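PDB 6BR8: protein A6 homolog from Fowlpox virus, which binds phospholipids in a large cavity of its helical C-terminal part and probably plays an essential role in the transition from immature to mature virions. Local coordinates for residues V91-I95 with L126-S130; L215-Q220 with V235-F241. All blocks are in the same frame, centred on the assembly; numbering follows the deposited sequence.

How the contacts relate
Both contacts join short segments of two helices, in contact 2 with the lead-in to the second, in the mostly helical lipid-binding part of the A6 homolog. Both are partly buried, their centres about 18 and 17 Å from the centre of the chain. They share no element: contact 1 joins helices 88-98 and 125-130, contact 2 helices 212-225 and 237-249, with centres about 26 Å apart and nearest atoms about 12 Å apart. In contact 1 helix 88-98 borders lipid; in contact 2 both helices do. Contact 1 has no hydrogen bond between its segments and reaches the surface at Thr-129, whereas contact 2 adds two Gln-220 side-chain hydrogen bonds to the backbone, and a bridging water, at the start of helix 237-249.

Contact 1 of 2, residues V91-I95 with L126-S130; sequences VIFGI and LFQTS. With 6OU ([(2~{R})-1-[2-azanylethoxy(oxidanyl)phosphoryl]oxy-3-hexadecanoyloxy-propan-2-yl] (~{Z})-octadec-9-enoate), chain D.
Two helical segments, 91-95 and 126-130, cross at -64° with their axes 9.2 Å apart; the backbones come nearest at Ile-92 and Ser-130, CA to CA 5.4 Å. Leu-126 (chi1 m, chi2 t) points toward 91-95: its CD1 lies 4.1 Å from Val-91 CB, and its O is 3.9 Å from Ile-95 CD1. Phe-127 starts away from the partner, yet its CA and CD1 lie 4.0 and 4.3 Å from Ile-95 CD1 (Ile-95 chi1 m, chi2 t); its ring stacks edge-to-face on Phe-137. Thr-129 CG2 receives Ile-92 CD1 at 3.8 Å, while its OG1 bonds back to Ile-125 O. Ile-92 CG2 lies 4.2 Å from Ser-130 CA. Ser-130, in the p rotamer, donates from OG to Phe-127 O (2.6 Å), leaving OG 3.6 Å from Ile-95 CG2. On the lipid side, Gly-94 O approaches 6OU C08 at 3.2 Å; the lack of a CB makes room for the acyl chain. With no hydrogen bond between segments, lipid-bordering helix 88-98 is held against helix 125-130 by van der Waals contact, largely of apolar side chains.

Contact 2 of 2, residues L215-Q220 with V235-F241; sequences LISIVQ and VDIEFIF. With PGV ((1R)-2-{[{[(2S)-2,3-dihydroxypropyl]oxy}(hydroxy)phosphoryl]oxy}-1-[(palmitoyloxy)methyl]ethyl (11E)-octadec-11-enoate), chain F.
Segment 215-220 is helical throughout; in 235-241 an extended Val-235 and Asp-236 lead into a helix from Ile-237. The helices cross at 124° with axes 9.9 Å apart, and CA atoms pair as Ile-216 with Glu-238 (6.1 Å) and Gln-220 with Ile-237 (5.7 Å). Apolar contacts fill the crossing. Ile-216 (chi1 m, chi2 m) sets CD1 4.0 Å from Ile-237 CG2 and 3.4 Å from Phe-241 CD2; Val-219 CG1 lies 3.9 Å from Ile-237 CD1. Leu-215 CD2 meets the edge of the Phe-241 ring, 3.7 Å from CE2, and both side chains also touch Tyr-208 of helix 197-210. This helical pair forms part of the lipid cavity wall: PGV C28 lies over a face of the Phe-241 ring, 3.6 Å from CZ, PGV C34 is 3.9 Å from Ile-240 CG2, and a 6OU touches Val-219, Phe-239 and Ile-240. Hydrogen bonds gather at the start of helix 237-249. Asp-236 is the N-cap, its OD1 accepting from Phe-239 N (2.9 Å). Gln-220 (chi1 t, chi2 p, chi3 55°) spans the lead-in to the helix, OE1 accepting from Ile-237 N (3.0 Å) and NE2 donating to Val-235 O (3.1 Å); NE2 also bonds to Asp-224 OD1. A water donates to Gln-220 OE1 (2.4 Å) and Asp-236 OD1 (3.1 Å) and accepts from Glu-238 N (2.9 Å).

Contact 1 of 2, residues V91-I95 with L126-S130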
ATOM      1  N   VAL A  91      -6.052  13.284  -7.108  1.00 67.19           N
ATOM      2  CA  VAL A  91      -4.639  12.935  -7.025  1.00 58.88           C
ATOM      3  C   VAL A  91      -3.835  14.170  -6.646  1.00 68.53           C
ATOM      4  O   VAL A  91      -3.002  14.103  -5.740  1.00 66.36           O
ATOM      5  CB  VAL A  91      -4.124  12.315  -8.341  1.00 67.14           C
ATOM      6  CG1 VAL A  91      -2.650  11.961  -8.190  1.00 74.99           C
ATOM      7  CG2 VAL A  91      -4.878  11.047  -8.655  1.00 60.40           C
ATOM      8  N   ILE A  92      -4.111  15.308  -7.303  1.00 83.16           N
ATOM      9  CA  ILE A  92      -3.416  16.564  -6.999  1.00 76.49           C
ATOM     10  C   ILE A  92      -3.673  16.979  -5.558  1.00 78.81           C
ATOM     11  O   ILE A  92      -2.749  17.355  -4.815  1.00 77.23           O
ATOM     12  CB  ILE A  92      -3.860  17.675  -7.970  1.00 79.94           C
ATOM     13  CG1 ILE A  92      -3.422  17.369  -9.389  1.00 81.88           C
ATOM     14  CG2 ILE A  92      -3.296  19.038  -7.561  1.00 72.86           C
ATOM     15  CD1 ILE A  92      -4.032  18.254 -10.394  1.00 93.24           C
ATOM     16  N   PHE A  93      -4.947  16.955  -5.157  1.00 66.41           N
ATOM     17  CA  PHE A  93      -5.300  17.290  -3.784  1.00 59.96           C
ATOM     18  C   PHE A  93      -4.567  16.387  -2.803  1.00 57.86           C
ATOM     19  O   PHE A  93      -4.050  16.851  -1.781  1.00 64.64           O
ATOM     20  CB  PHE A  93      -6.810  17.177  -3.603  1.00 65.23           C
ATOM     21  CG  PHE A  93      -7.276  17.462  -2.218  1.00 77.07           C
ATOM     22  CD1 PHE A  93      -7.515  18.758  -1.812  1.00 85.83           C
ATOM     23  CD2 PHE A  93      -7.475  16.434  -1.317  1.00 82.85           C
ATOM     24  CE1 PHE A  93      -7.946  19.025  -0.535  1.00 92.68           C
ATOM     25  CE2 PHE A  93      -7.910  16.693  -0.042  1.00 80.08           C
ATOM     26  CZ  PHE A  93      -8.145  17.988   0.352  1.00 91.52           C
ATOM     27  N   GLY A  94      -4.471  15.101  -3.120  1.00 51.93           N
ATOM     28  CA  GLY A  94      -3.823  14.176  -2.208  1.00 66.84           C
ATOM     29  C   GLY A  94      -2.322  14.363  -2.128  1.00 57.70           C
ATOM     30  O   GLY A  94      -1.711  14.081  -1.093  1.00 62.77           O
ATOM     31  N   ILE A  95      -1.700  14.817  -3.213  1.00 53.61           N
ATOM     32  CA  ILE A  95      -0.282  15.128  -3.143  1.00 51.34           C
ATOM     33  C   ILE A  95      -0.070  16.366  -2.291  1.00 65.70           C
ATOM     34  O   ILE A  95       0.829  16.407  -1.439  1.00 75.77           O
ATOM     35  CB  ILE A  95       0.287  15.306  -4.559  1.00 52.95           C
ATOM     36  CG1 ILE A  95       0.371  13.972  -5.280  1.00 64.42           C
ATOM     37  CG2 ILE A  95       1.649  15.921  -4.516  1.00 61.64           C
ATOM     38  CD1 ILE A  95       0.910  14.125  -6.684  1.00 71.68           C
ATOM     39  N   LEU A 126       1.443  13.961 -13.159  1.00 78.75           N
ATOM     40  CA  LEU A 126       0.560  14.579 -12.176  1.00 64.68           C
ATOM     41  C   LEU A 126       1.314  15.058 -10.950  1.00 70.69           C
ATOM     42  O   LEU A 126       0.787  15.878 -10.194  1.00 74.11           O
ATOM     43  CB  LEU A 126      -0.558  13.620 -11.757  1.00 63.81           C
ATOM     44  CG  LEU A 126      -1.641  13.333 -12.796  1.00 73.61           C
ATOM     45  CD1 LEU A 126      -2.884  12.710 -12.186  1.00 85.07           C
ATOM     46  CD2 LEU A 126      -2.009  14.605 -13.541  1.00 61.87           C
ATOM     47  N   PHE A 127       2.541  14.592 -10.732  1.00 72.10           N
ATOM     48  CA  PHE A 127       3.317  15.207  -9.666  1.00 79.30           C
ATOM     49  C   PHE A 127       3.823  16.583 -10.076  1.00 82.34           C
ATOM     50  O   PHE A 127       3.912  17.488  -9.241  1.00 78.20           O
ATOM     51  CB  PHE A 127       4.489  14.323  -9.259  1.00 81.92           C
ATOM     52  CG  PHE A 127       5.380  14.969  -8.236  1.00 87.51           C
ATOM     53  CD1 PHE A 127       5.124  14.818  -6.884  1.00 85.04           C
ATOM     54  CD2 PHE A 127       6.446  15.757  -8.628  1.00 78.64           C
ATOM     55  CE1 PHE A 127       5.924  15.421  -5.942  1.00 79.14           C
ATOM     56  CE2 PHE A 127       7.250  16.376  -7.688  1.00 83.26           C
ATOM     57  CZ  PHE A 127       6.991  16.208  -6.341  1.00 83.69           C
ATOM     58  N   GLN A 128       4.180  16.755 -11.349  1.00 85.05           N
ATOM     59  CA  GLN A 128       4.607  18.071 -11.806  1.00 90.55           C
ATOM     60  C   GLN A 128       3.436  19.041 -11.798  1.00 91.35           C
ATOM     61  O   GLN A 128       3.601  20.223 -11.477  1.00 85.44           O
ATOM     62  CB  GLN A 128       5.226  17.965 -13.201  1.00 90.76           C
ATOM     63  CG  GLN A 128       6.603  17.335 -13.210  1.00 88.60           C
ATOM     64  CD  GLN A 128       7.585  18.081 -12.320  1.00 91.44           C
ATOM     65  OE1 GLN A 128       8.266  17.483 -11.487  1.00 87.53           O
ATOM     66  NE2 GLN A 128       7.666  19.394 -12.499  1.00 92.23           N
ATOM     67  N   THR A 129       2.243  18.541 -12.128  1.00 92.52           N
ATOM     68  CA  THR A 129       1.034  19.359 -12.151  1.00 94.24           C
ATOM     69  C   THR A 129       0.710  19.926 -10.775  1.00 99.94           C
ATOM     70  O   THR A 129       0.120  21.009 -10.675  1.00 96.95           O
ATOM     71  CB  THR A 129      -0.130  18.509 -12.676  1.00 91.20           C
ATOM     72  OG1 THR A 129       0.238  17.933 -13.933  1.00 95.34           O
ATOM     73  CG2 THR A 129      -1.401  19.321 -12.851  1.00 73.31           C
ATOM     74  N   SER A 130       1.093  19.213  -9.707  1.00 96.14           N
ATOM     75  CA  SER A 130       0.764  19.646  -8.351  1.00 90.91           C
ATOM     76  C   SER A 130       1.563  20.871  -7.940  1.00 87.06           C
ATOM     77  O   SER A 130       1.101  21.657  -7.104  1.00 91.38           O
ATOM     78  CB  SER A 130       1.000  18.506  -7.361  1.00 97.52           C
ATOM     79  OG  SER A 130       2.376  18.204  -7.245  1.00105.87           O
TER
HETATM   80  C05 6OU D 402      -0.505   9.530  -4.019  1.00 96.72           C
HETATM   81  C06 6OU D 402      -1.222  10.640  -3.266  1.00 91.22           C
HETATM   82  C07 6OU D 402      -1.123  10.455  -1.760  1.00 91.67           C
HETATM   83  C08 6OU D 402      -2.398  10.919  -1.067  1.00 96.54           C
HETATM   84  C09 6OU D 402      -2.736  10.035   0.127  1.00 98.94           C
HETATM   85  C10 6OU D 402      -2.076  10.509   1.416  1.00 93.23           C
HETATM   86  C11 6OU D 402      -2.375  11.978   1.676  1.00 93.73           C
HETATM   87  C12 6OU D 402      -3.856  12.239   1.924  1.00 94.41           C
HETATM   88  C13 6OU D 402      -4.089  12.607   3.383  1.00100.47           C
HETATM   89  C14 6OU D 402      -5.532  12.977   3.698  1.00 99.86           C
HETATM   90  C15 6OU D 402      -5.966  14.311   3.094  1.00100.68           C
HETATM   91  C16 6OU D 402      -7.403  14.682   3.466  1.00106.67           C
HETATM   92  O17 6OU D 402      -7.685  15.784   3.798  1.00106.13           O
HETATM   93  O18 6OU D 402      -8.404  13.711   3.403  1.00110.71           O
HETATM   94  C19 6OU D 402      -8.492  13.134   2.135  1.00116.17           C
HETATM   95  C20 6OU D 402      -9.790  13.532   1.435  1.00119.12           C
HETATM   96  C21 6OU D 402     -10.793  14.121   2.436  1.00109.82           C
HETATM   97  O22 6OU D 402     -10.301  15.412   2.678  1.00110.32           O
HETATM   98  O24 6OU D 402     -10.392  17.595   4.022  1.00100.43           O
HETATM   99  O25 6OU D 402     -12.355  16.082   4.068  1.00107.51           O
HETATM  100  O26 6OU D 402     -11.900  17.514   1.948  1.00113.79           O
HETATM  101  C27 6OU D 402     -12.020  16.949   0.668  1.00110.79           C
HETATM  102  C28 6OU D 402     -13.362  16.222   0.584  1.00109.02           C
HETATM  103  O30 6OU D 402     -10.283  12.473   0.634  1.00132.77           O
HETATM  104  C31 6OU D 402     -10.758  11.246   1.150  1.00124.70           C
HETATM  105  O32 6OU D 402     -11.922  11.027   1.124  1.00129.14           O
HETATM  106  C33 6OU D 402      -9.828  10.146   1.678  1.00109.53           C
HETATM  107  C34 6OU D 402      -8.621   9.922   0.774  1.00104.01           C
HETATM  108  C35 6OU D 402      -8.353   8.446   0.533  1.00100.97           C
HETATM  109  C36 6OU D 402      -7.387   7.874   1.561  1.00105.46           C
HETATM  110  C37 6OU D 402      -6.406   6.886   0.929  1.00110.65           C
HETATM  111  C38 6OU D 402      -5.377   7.552   0.016  1.00105.77           C
HETATM  112  C39 6OU D 402      -4.881   6.629  -1.097  1.00103.84           C
HETATM  113  C40 6OU D 402      -3.682   5.774  -0.689  1.00 97.65           C

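Contact 2 of 2, residues L215-Q220 with V235-F241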
ATOM      1  N   LEU A 215      -3.859  -2.815  17.523  1.00 53.95           N
ATOM      2  CA  LEU A 215      -3.331  -2.320  16.255  1.00 58.05           C
ATOM      3  C   LEU A 215      -3.246  -0.795  16.261  1.00 46.92           C
ATOM      4  O   LEU A 215      -2.246  -0.207  15.845  1.00 50.51           O
ATOM      5  CB  LEU A 215      -4.190  -2.802  15.090  1.00 50.83           C
ATOM      6  CG  LEU A 215      -3.668  -2.187  13.795  1.00 43.31           C
ATOM      7  CD1 LEU A 215      -2.311  -2.736  13.454  1.00 40.82           C
ATOM      8  CD2 LEU A 215      -4.682  -2.448  12.691  1.00 57.22           C
ATOM      9  N   ILE A 216      -4.318  -0.141  16.702  1.00 50.45           N
ATOM     10  CA  ILE A 216      -4.320   1.314  16.796  1.00 46.25           C
ATOM     11  C   ILE A 216      -3.203   1.776  17.719  1.00 56.66           C
ATOM     12  O   ILE A 216      -2.425   2.678  17.382  1.00 51.74           O
ATOM     13  CB  ILE A 216      -5.686   1.799  17.294  1.00 44.58           C
ATOM     14  CG1 ILE A 216      -6.774   1.416  16.288  1.00 54.18           C
ATOM     15  CG2 ILE A 216      -5.649   3.321  17.644  1.00 44.04           C
ATOM     16  CD1 ILE A 216      -6.738   2.210  15.014  1.00 54.74           C
ATOM     17  N   SER A 217      -3.130   1.183  18.912  1.00 44.07           N
ATOM     18  CA  SER A 217      -2.103   1.562  19.876  1.00 48.89           C
ATOM     19  C   SER A 217      -0.717   1.511  19.261  1.00 55.39           C
ATOM     20  O   SER A 217       0.016   2.497  19.295  1.00 54.19           O
ATOM     21  CB  SER A 217      -2.150   0.642  21.078  1.00 40.68           C
ATOM     22  OG  SER A 217      -1.000   0.826  21.877  1.00 54.34           O
ATOM     23  N   ILE A 218      -0.351   0.360  18.680  1.00 52.97           N
ATOM     24  CA  ILE A 218       0.954   0.210  18.045  1.00 56.12           C
ATOM     25  C   ILE A 218       1.190   1.318  17.033  1.00 63.59           C
ATOM     26  O   ILE A 218       2.208   2.017  17.082  1.00 61.71           O
ATOM     27  CB  ILE A 218       1.063  -1.166  17.375  1.00 54.64           C
ATOM     28  CG1 ILE A 218       1.333  -2.250  18.418  1.00 57.27           C
ATOM     29  CG2 ILE A 218       2.119  -1.135  16.278  1.00 57.24           C
ATOM     30  CD1 ILE A 218       1.294  -3.632  17.834  1.00 62.96           C
ATOM     31  N   VAL A 219       0.266   1.478  16.077  1.00 54.93           N
ATOM     32  CA  VAL A 219       0.502   2.474  15.042  1.00 46.88           C
ATOM     33  C   VAL A 219       0.521   3.885  15.630  1.00 56.47           C
ATOM     34  O   VAL A 219       1.349   4.717  15.239  1.00 49.94           O
ATOM     35  CB  VAL A 219      -0.529   2.301  13.920  1.00 53.87           C
ATOM     36  CG1 VAL A 219      -0.304   3.314  12.807  1.00 59.16           C
ATOM     37  CG2 VAL A 219      -0.403   0.880  13.378  1.00 39.63           C
ATOM     38  N   GLN A 220      -0.336   4.166  16.615  1.00 48.83           N
ATOM     39  CA  GLN A 220      -0.322   5.491  17.215  1.00 48.83           C
ATOM     40  C   GLN A 220       0.998   5.754  17.920  1.00 58.10           C
ATOM     41  O   GLN A 220       1.504   6.884  17.901  1.00 56.64           O
ATOM     42  CB  GLN A 220      -1.478   5.661  18.207  1.00 44.38           C
ATOM     43  CG  GLN A 220      -1.481   7.070  18.862  1.00 42.15           C
ATOM     44  CD  GLN A 220      -1.985   8.126  17.898  1.00 54.06           C
ATOM     45  OE1 GLN A 220      -3.077   8.002  17.358  1.00 56.14           O
ATOM     46  NE2 GLN A 220      -1.177   9.150  17.647  1.00 52.34           N
ATOM     47  N   VAL A 235      -1.277  13.414  14.723  1.00 69.90           N
ATOM     48  CA  VAL A 235      -2.062  12.553  13.858  1.00 67.20           C
ATOM     49  C   VAL A 235      -2.934  11.692  14.760  1.00 69.57           C
ATOM     50  O   VAL A 235      -2.476  11.211  15.806  1.00 64.35           O
ATOM     51  CB  VAL A 235      -1.129  11.727  12.949  1.00 66.91           C
ATOM     52  CG1 VAL A 235      -1.878  10.730  12.104  1.00 54.54           C
ATOM     53  CG2 VAL A 235      -0.369  12.663  12.027  1.00 76.09           C
ATOM     54  N   ASP A 236      -4.212  11.553  14.402  1.00 74.53           N
ATOM     55  CA  ASP A 236      -5.157  10.750  15.182  1.00 68.74           C
ATOM     56  C   ASP A 236      -5.406   9.440  14.425  1.00 59.97           C
ATOM     57  O   ASP A 236      -6.275   9.341  13.550  1.00 50.16           O
ATOM     58  CB  ASP A 236      -6.431  11.554  15.440  1.00 69.79           C
ATOM     59  CG  ASP A 236      -7.396  10.870  16.408  1.00 67.75           C
ATOM     60  OD1 ASP A 236      -7.424   9.618  16.482  1.00 70.92           O
ATOM     61  OD2 ASP A 236      -8.162  11.602  17.073  1.00 76.42           O
ATOM     62  N   ILE A 237      -4.652   8.405  14.797  1.00 51.20           N
ATOM     63  CA  ILE A 237      -4.759   7.128  14.105  1.00 46.42           C
ATOM     64  C   ILE A 237      -6.172   6.568  14.220  1.00 48.26           C
ATOM     65  O   ILE A 237      -6.763   6.100  13.228  1.00 51.27           O
ATOM     66  CB  ILE A 237      -3.717   6.137  14.647  1.00 50.91           C
ATOM     67  CG1 ILE A 237      -2.308   6.662  14.392  1.00 49.37           C
ATOM     68  CG2 ILE A 237      -3.878   4.791  13.941  1.00 52.88           C
ATOM     69  CD1 ILE A 237      -2.010   6.814  12.868  1.00 52.60           C
ATOM     70  N   GLU A 238      -6.717   6.550  15.440  1.00 46.48           N
ATOM     71  CA  GLU A 238      -8.073   6.041  15.643  1.00 58.23           C
ATOM     72  C   GLU A 238      -9.041   6.723  14.683  1.00 56.84           C
ATOM     73  O   GLU A 238      -9.762   6.061  13.931  1.00 55.30           O
ATOM     74  CB  GLU A 238      -8.495   6.239  17.114  1.00 52.72           C
ATOM     75  CG  GLU A 238      -9.982   6.000  17.470  1.00 51.34           C
ATOM     76  CD  GLU A 238     -10.387   4.525  17.408  1.00 67.05           C
ATOM     77  OE1 GLU A 238      -9.555   3.668  17.731  1.00 64.08           O
ATOM     78  OE2 GLU A 238     -11.545   4.219  17.098  1.00 65.20           O
ATOM     79  N   PHE A 239      -8.991   8.044  14.607  1.00 53.66           N
ATOM     80  CA  PHE A 239      -9.908   8.745  13.716  1.00 53.04           C
ATOM     81  C   PHE A 239      -9.670   8.397  12.245  1.00 60.55           C
ATOM     82  O   PHE A 239     -10.625   8.240  11.478  1.00 56.69           O
ATOM     83  CB  PHE A 239      -9.776  10.238  13.919  1.00 48.75           C
ATOM     84  CG  PHE A 239     -10.437  11.015  12.856  1.00 65.13           C
ATOM     85  CD1 PHE A 239     -11.805  11.214  12.899  1.00 71.07           C
ATOM     86  CD2 PHE A 239      -9.707  11.556  11.814  1.00 65.47           C
ATOM     87  CE1 PHE A 239     -12.436  11.948  11.914  1.00 84.58           C
ATOM     88  CE2 PHE A 239     -10.327  12.285  10.838  1.00 76.54           C
ATOM     89  CZ  PHE A 239     -11.692  12.482  10.882  1.00 79.81           C
ATOM     90  N   ILE A 240      -8.411   8.298  11.821  1.00 54.17           N
ATOM     91  CA  ILE A 240      -8.143   7.908  10.443  1.00 48.78           C
ATOM     92  C   ILE A 240      -8.709   6.526  10.157  1.00 58.82           C
ATOM     93  O   ILE A 240      -9.307   6.284   9.095  1.00 53.77           O
ATOM     94  CB  ILE A 240      -6.633   7.947  10.160  1.00 54.68           C
ATOM     95  CG1 ILE A 240      -6.128   9.392  10.151  1.00 58.53           C
ATOM     96  CG2 ILE A 240      -6.336   7.197   8.836  1.00 56.70           C
ATOM     97  CD1 ILE A 240      -4.631   9.509  10.049  1.00 66.52           C
ATOM     98  N   PHE A 241      -8.510   5.588  11.088  1.00 49.23           N
ATOM     99  CA  PHE A 241      -8.918   4.205  10.850  1.00 48.41           C
ATOM    100  C   PHE A 241     -10.441   4.084  10.851  1.00 48.92           C
ATOM    101  O   PHE A 241     -11.025   3.401   9.996  1.00 42.60           O
ATOM    102  CB  PHE A 241      -8.295   3.279  11.904  1.00 44.95           C
ATOM    103  CG  PHE A 241      -6.929   2.754  11.531  1.00 52.54           C
ATOM    104  CD1 PHE A 241      -5.966   3.594  11.010  1.00 60.06           C
ATOM    105  CD2 PHE A 241      -6.609   1.427  11.704  1.00 51.49           C
ATOM    106  CE1 PHE A 241      -4.705   3.128  10.660  1.00 50.57           C
ATOM    107  CE2 PHE A 241      -5.342   0.948  11.360  1.00 58.07           C
ATOM    108  CZ  PHE A 241      -4.384   1.821  10.835  1.00 43.64           C
TER
HETATM  109  C01 PGV F 404     -17.767  -3.082   7.684  1.00 90.32           C
HETATM  110  C02 PGV F 404     -18.493  -4.195   6.751  1.00100.12           C
HETATM  111  C03 PGV F 404     -18.221  -5.589   7.373  1.00106.70           C
HETATM  112  C04 PGV F 404     -20.528  -6.873   9.448  1.00 93.76           C
HETATM  113  C05 PGV F 404     -20.154  -5.592  10.253  1.00103.71           C
HETATM  114  C06 PGV F 404     -21.130  -5.414  11.485  1.00107.41           C
HETATM  115  O01 PGV F 404     -17.919  -4.104   5.464  1.00106.14           O
HETATM  116  O02 PGV F 404     -15.803  -4.689   5.865  1.00102.70           O
HETATM  117  O03 PGV F 404     -17.504  -3.623   8.984  1.00 83.27           O
HETATM  118  O04 PGV F 404     -15.982  -4.505  10.358  1.00 98.53           O
HETATM  119  O05 PGV F 404     -20.367  -4.525   9.349  1.00111.93           O
HETATM  120  O06 PGV F 404     -22.467  -5.610  11.041  1.00108.02           O
HETATM  121  O11 PGV F 404     -18.865  -6.635   6.695  1.00111.63           O
HETATM  122  O12 PGV F 404     -21.167  -6.505   8.253  1.00101.48           O
HETATM  123  O13 PGV F 404     -20.854  -8.290   6.411  1.00 90.18           O
HETATM  124  O14 PGV F 404     -21.182  -5.854   5.719  1.00 98.22           O
HETATM  125  C1  PGV F 404     -16.810  -4.862   5.172  1.00100.89           C
HETATM  126  C2  PGV F 404     -16.819  -5.881   4.032  1.00 94.52           C
HETATM  127  C3  PGV F 404     -15.480  -6.029   3.306  1.00 89.01           C
HETATM  128  C4  PGV F 404     -14.372  -6.655   4.188  1.00 90.97           C
HETATM  129  C5  PGV F 404     -12.970  -6.492   3.588  1.00 84.18           C
HETATM  130  C6  PGV F 404     -12.062  -5.678   4.500  1.00 85.08           C
HETATM  131  C7  PGV F 404     -10.870  -5.053   3.765  1.00 83.79           C
HETATM  132  C8  PGV F 404     -10.227  -5.960   2.688  1.00 87.02           C
HETATM  133  C9  PGV F 404      -9.048  -5.250   1.953  1.00 87.49           C
HETATM  134  C10 PGV F 404      -8.718  -3.866   2.574  1.00 88.17           C
HETATM  135  C19 PGV F 404     -16.193  -3.800   9.373  1.00 86.59           C
HETATM  136  C20 PGV F 404     -15.028  -3.186   8.642  1.00 80.35           C
HETATM  137  C21 PGV F 404     -13.668  -3.555   9.285  1.00 77.71           C
HETATM  138  C22 PGV F 404     -12.869  -2.283   9.539  1.00 78.21           C
HETATM  139  C23 PGV F 404     -11.463  -2.288   8.919  1.00 75.85           C
HETATM  140  C24 PGV F 404     -10.810  -0.916   9.086  1.00 75.61           C
HETATM  141  C25 PGV F 404      -9.588  -0.728   8.193  1.00 75.64           C
HETATM  142  C26 PGV F 404      -8.596   0.289   8.757  1.00 75.69           C
HETATM  143  C27 PGV F 404      -7.191   0.188   8.106  1.00 77.76           C
HETATM  144  C28 PGV F 404      -6.503   1.566   7.995  1.00 84.82           C
HETATM  145  C29 PGV F 404      -5.245   1.592   7.082  1.00 89.59           C
HETATM  146  C30 PGV F 404      -5.006   2.997   6.448  1.00 89.15           C
HETATM  147  C31 PGV F 404      -3.515   3.381   6.217  1.00 89.67           C
HETATM  148  C32 PGV F 404      -3.184   4.823   6.714  1.00 84.62           C
HETATM  149  C33 PGV F 404      -2.297   4.871   7.987  1.00 76.58           C
HETATM  150  C34 PGV F 404      -2.613   6.098   8.863  1.00 78.46           C
HETATM  151  O   HOH W   1      -5.455   7.652  17.799  1.00 66.12           O